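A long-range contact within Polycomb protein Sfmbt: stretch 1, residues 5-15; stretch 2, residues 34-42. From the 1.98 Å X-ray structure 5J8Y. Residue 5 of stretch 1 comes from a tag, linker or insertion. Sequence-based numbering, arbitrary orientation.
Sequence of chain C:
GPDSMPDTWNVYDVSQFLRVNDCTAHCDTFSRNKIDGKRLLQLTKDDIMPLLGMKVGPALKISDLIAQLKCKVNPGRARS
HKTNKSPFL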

# COMPACT_ATOMS: atom_id res chain seq x y z
N MET C 5 0.48 22.58 -10.93
CA MET C 5 0.04 22.70 -9.56
C MET C 5 -1.16 21.79 -9.40
O MET C 5 -2.20 22.03 -9.96
CB MET C 5 -0.37 24.12 -9.26
CG MET C 5 0.65 24.99 -8.58
SD MET C 5 0.37 26.70 -9.08
CE MET C 5 0.49 26.58 -10.86
N PRO C 6 -1.02 20.74 -8.60
CA PRO C 6 -2.10 19.79 -8.48
C PRO C 6 -3.46 20.33 -8.23
O PRO C 6 -4.38 19.73 -8.68
CB PRO C 6 -1.64 18.88 -7.33
CG PRO C 6 -0.46 19.47 -6.78
CD PRO C 6 0.13 20.31 -7.83
N ASP C 7 -3.59 21.44 -7.52
CA ASP C 7 -4.91 21.98 -7.29
C ASP C 7 -5.54 22.45 -8.60
O ASP C 7 -6.67 22.56 -8.67
CB ASP C 7 -4.95 23.07 -6.23
CG ASP C 7 -3.90 24.10 -6.40
OD1 ASP C 7 -3.42 24.31 -7.50
OD2 ASP C 7 -3.59 24.76 -5.40
N THR C 8 -4.75 22.70 -9.62
CA THR C 8 -5.31 23.07 -10.93
C THR C 8 -5.72 21.84 -11.77
O THR C 8 -6.53 21.93 -12.66
CB THR C 8 -4.32 23.91 -11.74
OG1 THR C 8 -3.23 23.10 -12.13
CG2 THR C 8 -3.86 25.10 -10.94
N TRP C 9 -5.15 20.68 -11.46
CA TRP C 9 -5.36 19.49 -12.28
C TRP C 9 -6.84 19.06 -12.45
O TRP C 9 -7.60 19.04 -11.52
CB TRP C 9 -4.65 18.31 -11.64
CG TRP C 9 -3.12 18.29 -11.64
CD1 TRP C 9 -2.25 19.23 -12.12
CD2 TRP C 9 -2.32 17.27 -11.08
NE1 TRP C 9 -0.96 18.83 -11.90
CE2 TRP C 9 -0.98 17.62 -11.27
CE3 TRP C 9 -2.62 16.07 -10.44
CZ2 TRP C 9 0.05 16.83 -10.82
CZ3 TRP C 9 -1.62 15.30 -10.03
CH2 TRP C 9 -0.29 15.67 -10.23
N ASN C 10 -7.22 18.68 -13.66
CA ASN C 10 -8.50 18.02 -13.93
C ASN C 10 -8.37 16.49 -13.88
O ASN C 10 -7.34 16.00 -13.54
CB ASN C 10 -9.10 18.46 -15.26
CG ASN C 10 -8.18 18.20 -16.42
OD1 ASN C 10 -7.42 17.25 -16.41
ND2 ASN C 10 -8.25 19.06 -17.42
N VAL C 11 -9.43 15.78 -14.27
CA VAL C 11 -9.48 14.34 -14.24
C VAL C 11 -8.39 13.75 -15.13
O VAL C 11 -7.75 12.78 -14.77
CB VAL C 11 -10.82 13.74 -14.74
CG1 VAL C 11 -10.78 12.25 -14.59
CG2 VAL C 11 -12.02 14.28 -14.00
N TYR C 12 -8.21 14.35 -16.29
CA TYR C 12 -7.15 13.94 -17.21
C TYR C 12 -5.78 14.18 -16.62
O TYR C 12 -4.87 13.42 -16.84
CB TYR C 12 -7.30 14.60 -18.58
CG TYR C 12 -6.23 14.20 -19.58
CD1 TYR C 12 -6.36 13.08 -20.37
CD2 TYR C 12 -5.10 14.96 -19.74
CE1 TYR C 12 -5.39 12.74 -21.28
CE2 TYR C 12 -4.13 14.63 -20.63
CZ TYR C 12 -4.28 13.52 -21.39
OH TYR C 12 -3.30 13.22 -22.26
N ASP C 13 -5.62 15.26 -15.89
CA ASP C 13 -4.34 15.55 -15.26
C ASP C 13 -3.98 14.39 -14.26
O ASP C 13 -2.89 13.92 -14.23
CB ASP C 13 -4.41 16.88 -14.53
CG ASP C 13 -4.31 18.10 -15.47
OD1 ASP C 13 -3.34 18.20 -16.23
OD2 ASP C 13 -5.20 18.94 -15.41
N VAL C 14 -4.96 13.94 -13.49
CA VAL C 14 -4.77 12.88 -12.51
C VAL C 14 -4.40 11.55 -13.20
O VAL C 14 -3.59 10.80 -12.73
CB VAL C 14 -6.02 12.74 -11.61
CG1 VAL C 14 -5.90 11.58 -10.66
CG2 VAL C 14 -6.27 14.03 -10.82
N SER C 15 -5.00 11.30 -14.34
CA SER C 15 -4.74 10.06 -15.07
C SER C 15 -3.28 9.98 -15.53
O SER C 15 -2.64 8.95 -15.38
CB SER C 15 -5.67 9.94 -16.28
OG SER C 15 -6.98 9.60 -15.88
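Stretch 2 34-42: KIDGKRLLQ

Two helix starts meet here in a tight, backbone-led contact, held by one direct hydrogen bond, two bridging waters and a row of apolar side chains, with 499 Å² buried over both sides. Around Asp 36 to Lys 38 the two backbones run antiparallel, two residues of stretch 1 passing for each one of stretch 2: the CA atoms of Asp 7 and Lys 38 lie 5.0 Å apart, those of Trp 9 and Gly 37 4.3 Å, and those of Val 11 and Asp 36 4.1 Å. Lys 34 and Ile 35 arrive as loop, Asp 36 takes the N-cap position with phi/psi of -95/178°, and a helix begins at Gly 37. Asp 36 OD1 accepts from Arg 39 N at 3.1 Å, much as Asn 10 OD1 accepts from Asp 13 N at 2.7 Å in stretch 1.

The first turn of the new helix still has amide groups free to bond outward. Gly 37 N donates to Trp 9 O at 2.8 Å, and Lys 38 N donates to water 1, which in turn donates to Asp 7 O and Trp 9 O. Water 2 joins Val 11 O to Ile 35 O. Glycine is what permits this closeness: Gly 37 CA makes a CA-H...O contact with Pro 6 O at 3.1 Å, and an ideal CB there would fall 1.9 Å from Pro 6 O and 2.8 Å from Trp 9 CB.

Apolar side chains close in beside the backbones. Val 14 CG1 lies 4.3 Å from Ile 35 CG2 and 4.2 Å from Leu 40 CD1, while its CG2 comes within 3.2 Å of the backbone oxygen Ile 35 O. Leu 40 CD2 meets Trp 9 CZ3 obliquely at 3.8 Å, and one residue on, Leu 41 CD2 reaches Pro 6 CB at 3.8 Å. At the other end, Val 11 CG2 sits 4.1 Å from Lys 34 CA. The rule is legible: a glycine leaves room for the backbones to meet, and apolar side chains from both stretches pack beside them.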

# COMPACT_ATOMS: atom_id res chain seq x y z
N LYS C 34 -14.36 10.56 -11.22
CA LYS C 34 -14.07 11.95 -11.36
C LYS C 34 -13.23 12.47 -10.25
O LYS C 34 -13.61 13.31 -9.47
CB LYS C 34 -15.36 12.72 -11.53
CG LYS C 34 -15.98 12.55 -12.91
CD LYS C 34 -17.11 13.50 -13.15
CE LYS C 34 -16.71 14.74 -13.93
NZ LYS C 34 -17.89 15.65 -14.10
N ILE C 35 -12.03 11.94 -10.20
CA ILE C 35 -11.01 12.36 -9.29
C ILE C 35 -10.08 13.30 -10.06
O ILE C 35 -9.26 12.87 -10.83
CB ILE C 35 -10.22 11.17 -8.72
CG1 ILE C 35 -11.16 10.16 -8.06
CG2 ILE C 35 -9.13 11.67 -7.78
CD1 ILE C 35 -11.65 10.52 -6.69
N ASP C 36 -10.29 14.59 -9.85
CA ASP C 36 -9.42 15.64 -10.34
C ASP C 36 -8.42 16.04 -9.25
O ASP C 36 -8.41 15.47 -8.18
CB ASP C 36 -10.25 16.86 -10.83
CG ASP C 36 -10.92 17.61 -9.69
OD1 ASP C 36 -10.91 17.12 -8.56
OD2 ASP C 36 -11.50 18.68 -9.94
N GLY C 37 -7.54 16.97 -9.57
CA GLY C 37 -6.53 17.43 -8.64
C GLY C 37 -7.07 17.72 -7.25
O GLY C 37 -6.61 17.17 -6.28
N LYS C 38 -8.08 18.58 -7.17
CA LYS C 38 -8.63 19.02 -5.91
C LYS C 38 -9.06 17.85 -5.05
O LYS C 38 -8.70 17.73 -3.91
CB LYS C 38 -9.85 19.91 -6.17
CG LYS C 38 -10.76 20.20 -5.02
CD LYS C 38 -11.46 21.53 -5.25
CE LYS C 38 -12.22 21.93 -4.01
NZ LYS C 38 -11.46 22.65 -2.98
N ARG C 39 -9.83 16.94 -5.62
CA ARG C 39 -10.27 15.78 -4.89
C ARG C 39 -9.10 14.87 -4.58
O ARG C 39 -9.06 14.25 -3.55
CB ARG C 39 -11.36 15.06 -5.62
CG ARG C 39 -11.84 13.82 -4.92
CD ARG C 39 -12.49 13.98 -3.56
NE ARG C 39 -12.98 12.68 -3.16
CZ ARG C 39 -13.29 12.29 -1.95
NH1 ARG C 39 -13.23 13.09 -0.91
NH2 ARG C 39 -13.66 11.04 -1.78
N LEU C 40 -8.14 14.81 -5.46
CA LEU C 40 -6.98 14.00 -5.24
C LEU C 40 -6.34 14.29 -3.89
O LEU C 40 -6.25 13.46 -3.03
CB LEU C 40 -5.92 14.26 -6.28
CG LEU C 40 -4.72 13.31 -6.29
CD1 LEU C 40 -5.06 11.87 -6.55
CD2 LEU C 40 -3.64 13.77 -7.22
N LEU C 41 -5.93 15.53 -3.75
CA LEU C 41 -5.28 16.03 -2.56
C LEU C 41 -6.12 15.99 -1.31
O LEU C 41 -5.62 16.26 -0.27
CB LEU C 41 -4.77 17.42 -2.79
CG LEU C 41 -4.00 17.76 -4.02
CD1 LEU C 41 -3.67 19.20 -3.99
CD2 LEU C 41 -2.71 17.01 -4.19
N GLN C 42 -7.38 15.66 -1.43
CA GLN C 42 -8.28 15.57 -0.31
C GLN C 42 -8.39 14.18 0.16
O GLN C 42 -8.74 13.94 1.27
CB GLN C 42 -9.68 16.07 -0.70
CG GLN C 42 -9.85 17.58 -0.72
CD GLN C 42 -11.24 18.03 -1.19
OE1 GLN C 42 -11.72 17.63 -2.24
NE2 GLN C 42 -11.87 18.87 -0.41
O HOH W 1 -8.79 20.29 -9.25
O HOH W 2 -8.61 10.99 -12.93